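Local coordinates for protein diaminopimelate decarboxylase (PDB 4XG1) that probably decarboxylates meso-diaminopimelate to L-lysine, the last step of lysine biosynthesis, as a pyridoxal phosphate-dependent homodimer, at residues I151-H160 / A209-L218; G202-P210 / P244-E252. All coordinates share one frame; numbering follows the deposited sequence.

Contact 1 (I151-H160 / A209-L218). With TME (propane), chain Q.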
loop_
_atom_site.group_PDB
_atom_site.type_symbol
_atom_site.label_atom_id
_atom_site.label_comp_id
_atom_site.label_asym_id
_atom_site.label_seq_id
_atom_site.Cartn_x
_atom_site.Cartn_y
_atom_site.Cartn_z
ATOM N N ILE B 151 -12.719 16.087 -18.432
ATOM C CA ILE B 151 -13.356 15.608 -19.601
ATOM C C ILE B 151 -12.584 14.445 -20.158
ATOM O O ILE B 151 -11.359 14.408 -20.118
ATOM C CB ILE B 151 -13.378 16.702 -20.693
ATOM C CG1 ILE B 151 -14.223 17.873 -20.245
ATOM C CG2 ILE B 151 -13.886 16.156 -22.030
ATOM C CD1 ILE B 151 -15.629 17.482 -19.862
ATOM N N ASN B 152 -13.342 13.463 -20.614
ATOM C CA ASN B 152 -12.806 12.322 -21.285
ATOM C C ASN B 152 -13.033 12.484 -22.770
ATOM O O ASN B 152 -14.118 12.170 -23.286
ATOM C CB ASN B 152 -13.469 11.032 -20.769
ATOM C CG ASN B 152 -13.377 10.895 -19.262
ATOM O OD1 ASN B 152 -12.546 11.517 -18.634
ATOM N ND2 ASN B 152 -14.236 10.064 -18.684
ATOM N N PRO B 153 -11.984 12.921 -23.476
ATOM C CA PRO B 153 -12.115 12.951 -24.915
ATOM C C PRO B 153 -12.323 11.599 -25.567
ATOM O O PRO B 153 -11.978 10.552 -25.020
ATOM C CB PRO B 153 -10.807 13.562 -25.384
ATOM C CG PRO B 153 -9.901 13.639 -24.196
ATOM C CD PRO B 153 -10.570 12.987 -23.037
ATOM N N ASN B 154 -12.785 11.661 -26.795
ATOM C CA ASN B 154 -13.132 10.522 -27.569
ATOM C C ASN B 154 -11.875 10.301 -28.355
ATOM O O ASN B 154 -11.781 10.642 -29.539
ATOM C CB ASN B 154 -14.302 10.860 -28.507
ATOM C CG ASN B 154 -14.120 12.201 -29.242
ATOM O OD1 ASN B 154 -13.754 12.186 -30.411
ATOM N ND2 ASN B 154 -14.369 13.358 -28.574
ATOM N N ILE B 155 -10.865 9.782 -27.671
ATOM C CA ILE B 155 -9.656 9.332 -28.334
ATOM C C ILE B 155 -10.024 8.141 -29.249
ATOM O O ILE B 155 -10.846 7.286 -28.885
ATOM C CB ILE B 155 -8.619 8.927 -27.279
ATOM C CG1 ILE B 155 -8.220 10.171 -26.437
ATOM C CG2 ILE B 155 -7.416 8.187 -27.886
ATOM C CD1 ILE B 155 -7.950 11.476 -27.196
ATOM N N ASP B 156 -9.432 8.110 -30.442
ATOM C CA ASP B 156 -9.591 7.018 -31.390
ATOM C C ASP B 156 -8.984 5.679 -30.913
ATOM O O ASP B 156 -7.752 5.523 -30.737
ATOM C CB ASP B 156 -8.979 7.456 -32.710
ATOM C CG ASP B 156 -9.030 6.385 -33.773
ATOM O OD1 ASP B 156 -10.105 5.767 -33.969
ATOM O OD2 ASP B 156 -7.980 6.164 -34.401
ATOM N N ALA B 157 -9.857 4.673 -30.809
ATOM C CA ALA B 157 -9.519 3.402 -30.181
ATOM C C ALA B 157 -8.678 2.590 -31.085
ATOM O O ALA B 157 -7.761 1.930 -30.666
ATOM C CB ALA B 157 -10.772 2.638 -29.835
ATOM N N GLY B 158 -8.951 2.660 -32.363
ATOM C CA GLY B 158 -8.101 1.984 -33.347
ATOM C C GLY B 158 -6.678 2.487 -33.415
ATOM O O GLY B 158 -5.822 1.827 -33.988
ATOM N N THR B 159 -6.420 3.661 -32.852
ATOM C CA THR B 159 -5.052 4.166 -32.768
ATOM C C THR B 159 -4.485 4.181 -31.337
ATOM O O THR B 159 -3.259 4.160 -31.172
ATOM C CB THR B 159 -4.950 5.561 -33.421
ATOM O OG1 THR B 159 -5.231 5.441 -34.835
ATOM C CG2 THR B 159 -3.578 6.112 -33.268
ATOM N N HIS B 160 -5.332 4.225 -30.308
ATOM C CA HIS B 160 -4.818 4.139 -28.942
ATOM C C HIS B 160 -5.788 3.313 -28.127
ATOM O O HIS B 160 -6.611 3.832 -27.387
ATOM C CB HIS B 160 -4.678 5.520 -28.357
ATOM C CG HIS B 160 -3.858 6.428 -29.188
ATOM N ND1 HIS B 160 -2.507 6.229 -29.384
ATOM C CD2 HIS B 160 -4.192 7.538 -29.900
ATOM C CE1 HIS B 160 -2.047 7.171 -30.183
ATOM N NE2 HIS B 160 -3.044 7.984 -30.502
ATOM N N ALA B 209 1.376 11.074 -29.303
ATOM C CA ALA B 209 0.150 11.142 -30.070
ATOM C C ALA B 209 -1.117 11.282 -29.247
ATOM O O ALA B 209 -1.971 12.125 -29.533
ATOM C CB ALA B 209 0.057 9.952 -31.012
ATOM N N PRO B 210 -1.274 10.471 -28.204
ATOM C CA PRO B 210 -2.545 10.563 -27.492
ATOM C C PRO B 210 -2.765 11.897 -26.842
ATOM O O PRO B 210 -3.906 12.325 -26.637
ATOM C CB PRO B 210 -2.451 9.450 -26.430
ATOM C CG PRO B 210 -1.241 8.680 -26.724
ATOM C CD PRO B 210 -0.354 9.512 -27.593
ATOM N N PHE B 211 -1.674 12.519 -26.424
ATOM C CA PHE B 211 -1.779 13.809 -25.737
ATOM C C PHE B 211 -2.316 14.855 -26.717
ATOM O O PHE B 211 -3.273 15.574 -26.448
ATOM C CB PHE B 211 -0.406 14.211 -25.199
ATOM C CG PHE B 211 0.104 13.307 -24.114
ATOM C CD1 PHE B 211 -0.473 13.348 -22.837
ATOM C CD2 PHE B 211 1.135 12.411 -24.348
ATOM C CE1 PHE B 211 -0.022 12.507 -21.814
ATOM C CE2 PHE B 211 1.592 11.576 -23.330
ATOM C CZ PHE B 211 1.004 11.608 -22.067
ATOM N N ILE B 212 -1.755 14.841 -27.911
ATOM C CA ILE B 212 -2.186 15.751 -28.961
ATOM C C ILE B 212 -3.614 15.478 -29.324
ATOM O O ILE B 212 -4.463 16.365 -29.393
ATOM C CB ILE B 212 -1.329 15.574 -30.216
ATOM C CG1 ILE B 212 0.145 15.853 -29.930
ATOM C CG2 ILE B 212 -1.807 16.529 -31.285
ATOM C CD1 ILE B 212 0.441 17.219 -29.343
ATOM N N GLU B 213 -3.891 14.218 -29.586
ATOM C CA GLU B 213 -5.265 13.843 -29.881
ATOM C C GLU B 213 -6.227 14.400 -28.859
ATOM O O GLU B 213 -7.268 14.930 -29.208
ATOM C CB GLU B 213 -5.406 12.339 -30.010
ATOM C CG GLU B 213 -6.751 12.003 -30.645
ATOM C CD GLU B 213 -6.857 10.616 -31.262
ATOM O OE1 GLU B 213 -5.854 9.846 -31.337
ATOM O OE2 GLU B 213 -7.972 10.299 -31.706
ATOM N N ALA B 214 -5.869 14.298 -27.593
ATOM C CA ALA B 214 -6.695 14.807 -26.505
ATOM C C ALA B 214 -6.829 16.329 -26.533
ATOM O O ALA B 214 -7.927 16.885 -26.360
ATOM C CB ALA B 214 -6.105 14.374 -25.168
ATOM N N LEU B 215 -5.700 16.994 -26.736
ATOM C CA LEU B 215 -5.719 18.431 -26.886
ATOM C C LEU B 215 -6.697 18.914 -27.980
ATOM O O LEU B 215 -7.657 19.684 -27.706
ATOM C CB LEU B 215 -4.307 18.926 -27.178
ATOM C CG LEU B 215 -4.134 20.398 -27.512
ATOM C CD1 LEU B 215 -4.834 21.234 -26.464
ATOM C CD2 LEU B 215 -2.677 20.710 -27.577
ATOM N N ASP B 216 -6.482 18.427 -29.204
ATOM C CA ASP B 216 -7.380 18.734 -30.333
ATOM C C ASP B 216 -8.837 18.712 -29.917
ATOM O O ASP B 216 -9.555 19.677 -30.129
ATOM C CB ASP B 216 -7.135 17.759 -31.488
ATOM C CG ASP B 216 -5.774 17.987 -32.183
ATOM O OD1 ASP B 216 -5.119 19.022 -31.893
ATOM O OD2 ASP B 216 -5.345 17.135 -33.002
ATOM N N LYS B 217 -9.293 17.628 -29.316
ATOM C CA LYS B 217 -10.728 17.480 -29.035
ATOM C C LYS B 217 -11.189 18.371 -27.955
ATOM O O LYS B 217 -12.377 18.690 -27.874
ATOM C CB LYS B 217 -11.052 16.062 -28.644
ATOM C CG LYS B 217 -10.300 15.132 -29.589
ATOM C CD LYS B 217 -11.263 14.434 -30.493
ATOM C CE LYS B 217 -10.527 13.274 -31.092
ATOM N NZ LYS B 217 -11.435 12.459 -31.918
ATOM N N LEU B 218 -10.274 18.751 -27.085
ATOM C CA LEU B 218 -10.617 19.696 -26.031
ATOM C C LEU B 218 -10.668 21.156 -26.552
ATOM O O LEU B 218 -11.513 21.935 -26.097
ATOM C CB LEU B 218 -9.644 19.578 -24.840
ATOM C CG LEU B 218 -9.642 18.237 -24.105
ATOM C CD1 LEU B 218 -8.504 18.180 -23.097
ATOM C CD2 LEU B 218 -10.953 17.916 -23.417
HETATM C C1 TME Q . 3.601 9.005 -31.542
HETATM C C2 TME Q . 4.315 10.200 -30.909
HETATM C C3 TME Q . 5.587 9.843 -30.100
HETATM O O HOH W 1 -3.442 9.826 -33.084
#
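K217 and E213, one turn apart on helix 209-227, supply the polar contacts with the loop that follows strand 145-152. K217 NZ donates twice to N154, at 2.8 Å to OD1 and 3.0 Å to the backbone O, reaching OD1 from above its amide plane. The N154 CG lies between its backbone N and carbonyl carbon (chi1 46°), which swings OD1 round to the ammonium that its own carbonyl already meets. The extended chain of E213 carries a carboxylate to D156, whose N donates to OE2 at 2.9 Å in a nearly straight bond (163°), again from above the plane. E213 OE1 lies in the plane of the H160 ring at its edge, 3.2 Å from CD2, and a water bridges OE1 to NE2. D156 OD2, 4.9 Å from E213 OE2 and probably of like charge, takes a hydrogen bond from T159 OG1. In the TIM-barrel domain, strand 145-152 pairs in parallel with strand 192-198, and the loop leaving the first strand lies along helix 209-227, which follows the second in the chain. P210 CG makes a CH-pi contact 4.0 Å from the H160 ring centroid, and the neighbouring T159 CG2 lies toward the rim of the opposite face. Farther along, the apolar seam runs from I155 CD1, against A214 CB at 4.0 Å, through the P153 ring on the same methyl, to I151 CG2, which meets L218 CD2 at 3.7 Å.

Contact 2 (G202-P210 / P244-E252). With TME (propane), chain Q; LLP ((2S)-2-amino-6-[[3-hydroxy-2-methyl-5-(phosphonooxymethyl)pyridin-4-yl]methylideneamino]hexanoic acid), chain T.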
loop_
_atom_site.group_PDB
_atom_site.type_symbol
_atom_site.label_atom_id
_atom_site.label_comp_id
_atom_site.label_asym_id
_atom_site.label_seq_id
_atom_site.Cartn_x
_atom_site.Cartn_y
_atom_site.Cartn_z
ATOM N N GLY B 202 -4.108 9.091 -18.783
ATOM C CA GLY B 202 -3.540 7.902 -18.230
ATOM C C GLY B 202 -2.182 8.199 -17.658
ATOM O O GLY B 202 -1.800 9.348 -17.520
ATOM N N SER B 203 -1.422 7.141 -17.366
ATOM C CA SER B 203 -0.088 7.300 -16.789
ATOM C C SER B 203 0.885 6.369 -17.452
ATOM O O SER B 203 0.491 5.393 -18.081
ATOM C CB SER B 203 -0.133 7.058 -15.281
ATOM O OG SER B 203 1.036 7.544 -14.657
ATOM N N GLN B 204 2.158 6.700 -17.320
ATOM C CA GLN B 204 3.233 5.969 -18.024
ATOM C C GLN B 204 2.926 5.821 -19.523
ATOM O O GLN B 204 3.023 4.730 -20.078
ATOM C CB GLN B 204 3.470 4.604 -17.328
ATOM C CG GLN B 204 4.657 3.777 -17.788
ATOM C CD GLN B 204 5.968 4.573 -17.832
ATOM O OE1 GLN B 204 6.094 5.628 -17.208
ATOM N NE2 GLN B 204 6.965 4.031 -18.531
ATOM N N LEU B 205 2.518 6.918 -20.166
ATOM C CA LEU B 205 2.311 6.904 -21.600
ATOM C C LEU B 205 3.642 7.207 -22.294
ATOM O O LEU B 205 4.363 8.103 -21.879
ATOM C CB LEU B 205 1.237 7.908 -22.016
ATOM C CG LEU B 205 -0.110 7.702 -21.324
ATOM C CD1 LEU B 205 -1.153 8.639 -21.871
ATOM C CD2 LEU B 205 -0.594 6.255 -21.451
ATOM N N THR B 206 3.964 6.429 -23.323
ATOM C CA THR B 206 5.285 6.494 -23.991
ATOM C C THR B 206 5.260 7.081 -25.410
ATOM O O THR B 206 6.241 6.968 -26.127
ATOM C CB THR B 206 5.939 5.099 -24.029
ATOM O OG1 THR B 206 5.059 4.184 -24.670
ATOM C CG2 THR B 206 6.251 4.570 -22.584
ATOM N N GLU B 207 4.142 7.695 -25.788
ATOM C CA GLU B 207 3.919 8.304 -27.112
ATOM C C GLU B 207 3.349 9.715 -26.929
ATOM O O GLU B 207 2.539 9.940 -26.016
ATOM C CB GLU B 207 2.885 7.481 -27.897
ATOM C CG GLU B 207 3.302 6.039 -28.184
ATOM C CD GLU B 207 3.494 5.830 -29.673
ATOM O OE1 GLU B 207 2.466 5.774 -30.421
ATOM O OE2 GLU B 207 4.675 5.749 -30.085
ATOM N N ILE B 208 3.697 10.645 -27.813
ATOM C CA ILE B 208 3.081 11.984 -27.822
ATOM C C ILE B 208 1.662 11.982 -28.387
ATOM O O ILE B 208 0.815 12.770 -27.986
ATOM C CB ILE B 208 3.924 12.970 -28.686
ATOM C CG1 ILE B 208 5.280 13.234 -28.035
ATOM C CG2 ILE B 208 3.240 14.321 -28.942
ATOM C CD1 ILE B 208 6.367 13.729 -28.986
ATOM N N ALA B 209 1.376 11.074 -29.303
ATOM C CA ALA B 209 0.150 11.142 -30.070
ATOM C C ALA B 209 -1.117 11.282 -29.247
ATOM O O ALA B 209 -1.971 12.125 -29.533
ATOM C CB ALA B 209 0.057 9.952 -31.012
ATOM N N PRO B 210 -1.274 10.471 -28.204
ATOM C CA PRO B 210 -2.545 10.563 -27.492
ATOM C C PRO B 210 -2.765 11.897 -26.842
ATOM O O PRO B 210 -3.906 12.325 -26.637
ATOM C CB PRO B 210 -2.451 9.450 -26.430
ATOM C CG PRO B 210 -1.241 8.680 -26.724
ATOM C CD PRO B 210 -0.354 9.512 -27.593
ATOM N N PRO B 244 11.555 6.137 -18.705
ATOM C CA PRO B 244 12.297 4.878 -18.911
ATOM C C PRO B 244 12.565 4.128 -17.621
ATOM O O PRO B 244 13.312 4.628 -16.757
ATOM C CB PRO B 244 13.628 5.344 -19.542
ATOM C CG PRO B 244 13.818 6.747 -19.061
ATOM C CD PRO B 244 12.411 7.325 -18.966
ATOM N N TYR B 245 11.919 2.967 -17.471
ATOM C CA TYR B 245 12.151 2.057 -16.354
ATOM C C TYR B 245 13.133 0.957 -16.763
ATOM O O TYR B 245 14.089 0.672 -16.043
ATOM C CB TYR B 245 10.817 1.416 -15.878
ATOM C CG TYR B 245 9.955 2.335 -15.031
ATOM C CD1 TYR B 245 10.290 2.601 -13.700
ATOM C CD2 TYR B 245 8.814 2.949 -15.560
ATOM C CE1 TYR B 245 9.519 3.457 -12.932
ATOM C CE2 TYR B 245 8.040 3.812 -14.785
ATOM C CZ TYR B 245 8.405 4.050 -13.472
ATOM O OH TYR B 245 7.642 4.863 -12.689
ATOM N N ASP B 246 12.822 0.309 -17.887
ATOM C CA ASP B 246 13.594 -0.786 -18.482
ATOM C C ASP B 246 14.149 -0.299 -19.833
ATOM O O ASP B 246 15.209 0.338 -19.881
ATOM C CB ASP B 246 12.680 -2.015 -18.638
ATOM C CG ASP B 246 13.422 -3.280 -19.128
ATOM O OD1 ASP B 246 14.642 -3.225 -19.409
ATOM O OD2 ASP B 246 12.787 -4.365 -19.184
ATOM N N ASP B 247 13.370 -0.505 -20.904
ATOM C CA ASP B 247 13.790 -0.300 -22.290
ATOM C C ASP B 247 12.920 0.732 -23.037
ATOM O O ASP B 247 13.100 0.953 -24.235
ATOM C CB ASP B 247 13.773 -1.647 -23.034
ATOM C CG ASP B 247 12.380 -2.298 -23.067
ATOM O OD1 ASP B 247 11.476 -1.827 -22.341
ATOM O OD2 ASP B 247 12.187 -3.292 -23.809
ATOM N N GLU B 248 12.027 1.402 -22.322
ATOM C CA GLU B 248 11.077 2.322 -22.949
ATOM C C GLU B 248 11.802 3.598 -23.415
ATOM O O GLU B 248 12.816 3.987 -22.837
ATOM C CB GLU B 248 9.947 2.704 -21.963
ATOM C CG GLU B 248 9.118 1.546 -21.442
ATOM C CD GLU B 248 9.604 0.947 -20.100
ATOM O OE1 GLU B 248 10.736 1.207 -19.654
ATOM O OE2 GLU B 248 8.835 0.170 -19.494
ATOM N N THR B 249 11.216 4.289 -24.386
ATOM C CA THR B 249 11.755 5.558 -24.873
ATOM C C THR B 249 10.619 6.546 -25.010
ATOM O O THR B 249 10.209 6.868 -26.124
ATOM C CB THR B 249 12.409 5.387 -26.259
ATOM O OG1 THR B 249 11.467 4.779 -27.156
ATOM C CG2 THR B 249 13.667 4.505 -26.181
ATOM N N PRO B 250 10.073 7.004 -23.885
ATOM C CA PRO B 250 9.058 8.001 -23.991
ATOM C C PRO B 250 9.650 9.327 -24.434
ATOM O O PRO B 250 10.841 9.540 -24.339
ATOM C CB PRO B 250 8.533 8.137 -22.553
ATOM C CG PRO B 250 9.670 7.718 -21.709
ATOM C CD PRO B 250 10.325 6.620 -22.488
ATOM N N PRO B 251 8.797 10.210 -24.943
ATOM C CA PRO B 251 9.223 11.548 -25.220
ATOM C C PRO B 251 9.753 12.160 -23.949
ATOM O O PRO B 251 9.111 12.049 -22.906
ATOM C CB PRO B 251 7.919 12.264 -25.623
ATOM C CG PRO B 251 6.955 11.190 -25.970
ATOM C CD PRO B 251 7.356 10.005 -25.186
ATOM N N GLU B 252 10.862 12.873 -24.041
ATOM C CA GLU B 252 11.285 13.678 -22.917
ATOM C C GLU B 252 10.419 14.900 -22.796
ATOM O O GLU B 252 9.789 15.310 -23.760
ATOM C CB GLU B 252 12.765 13.997 -23.016
ATOM C CG GLU B 252 13.592 12.835 -22.480
ATOM C CD GLU B 252 14.975 12.792 -23.057
ATOM O OE1 GLU B 252 15.483 13.882 -23.432
ATOM O OE2 GLU B 252 15.543 11.675 -23.141
HETATM C C1 TME Q . 3.601 9.005 -31.542
HETATM C C2 TME Q . 4.315 10.200 -30.909
HETATM C C3 TME Q . 5.587 9.843 -30.100
HETATM N N1 LLP T . -3.220 14.224 -12.575
HETATM C C2 LLP T . -4.182 13.363 -12.226
HETATM C "C2'" LLP T . -5.613 13.837 -12.184
HETATM C C3 LLP T . -3.786 11.987 -11.871
HETATM O O3 LLP T . -4.724 11.070 -11.539
HETATM C C4 LLP T . -2.371 11.606 -11.937
HETATM C "C4'" LLP T . -1.874 10.228 -11.631
HETATM C C5 LLP T . -1.404 12.647 -12.339
HETATM C C6 LLP T . -1.895 13.914 -12.619
HETATM C "C5'" LLP T . 0.077 12.394 -12.425
HETATM O OP4 LLP T . 0.404 11.416 -13.329
HETATM P P LLP T . 1.912 11.002 -13.679
HETATM O OP1 LLP T . 2.571 10.837 -12.317
HETATM O OP2 LLP T . 1.846 9.771 -14.614
HETATM O OP3 LLP T . 2.495 12.083 -14.609
HETATM N N LLP T . 0.529 4.231 -8.554
HETATM C CA LLP T . 0.763 4.200 -10.056
HETATM C CB LLP T . 0.675 5.599 -10.657
HETATM C CG LLP T . -0.662 5.991 -11.255
HETATM C CD LLP T . -1.127 7.352 -10.789
HETATM C CE LLP T . -2.368 7.794 -11.588
HETATM N NZ LLP T . -2.852 9.179 -11.417
HETATM C C LLP T . 2.164 3.702 -10.316
HETATM O O LLP T . 2.946 3.490 -9.405
HETATM O OXT LLP T . 2.588 3.503 -11.442
#
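E248 OE1 is gripped by two backbone N-H groups of its own loop: D246 N donates at 2.9 Å onto the syn lone pair, Y245 N at 3.0 Å from above the carboxylate plane. The two bonds fold the acidic side chain back on residues 245 and 246; its CB lies near T206 CG2. Beside it, the amide of Q204 meets the Y245 ring at its edge, CD in the ring plane and the two planes 63° apart, with OE1 3.6 Å from Y245 CE2. The chain of Q204, bent at chi2 (50°), also brings NE2 to V243 O, its hydrogen-bond partner. Cutting Q204 back to alanine would probably leave V243 O without that donor and open a gap along the edge of the tyrosine ring. The two segments follow neighbouring, parallel-paired TIM-barrel strands, 192-198 and 234-236, on the side of their C-terminal ends, where such barrels carry their active sites; 202-210 runs on into helix 209-227. Here S203 OG bonds the LLP phosphate oxygen OP2, a distance so short that its exact length is doubtful; R277 holds both S203 OG and Y245 OH. Toward helix 209-227 the contact turns apolar. P251 packs its CG on I208 CG1 at 3.4 Å, the two side chains running antiparallel alongside each other, while P251 CD lies 3.4 Å from T206 O. A propane rests by I208 CB, its C2 3.6 Å away.

Contacts 1 and 2 meet at the start of helix 209-227, sharing A209 and P210, and their centres are about 16 Å apart. In sequence the segments interleave: the first turns of the helix pack on the loop after strand 145-152, and the loop leading into it packs on 244-252. The two join directly where F211 CZ touches L205 CD1 at 3.7 Å, and P210 and L205 both rest on I163 of helix 161-169. The same propane lies against A209, which the two contacts share. Contact 2 reaches the active site, its S203 bonding LLP, which G240 N also holds; contact 1 lies farther out, the I151 side chain about 12 Å from that ligand.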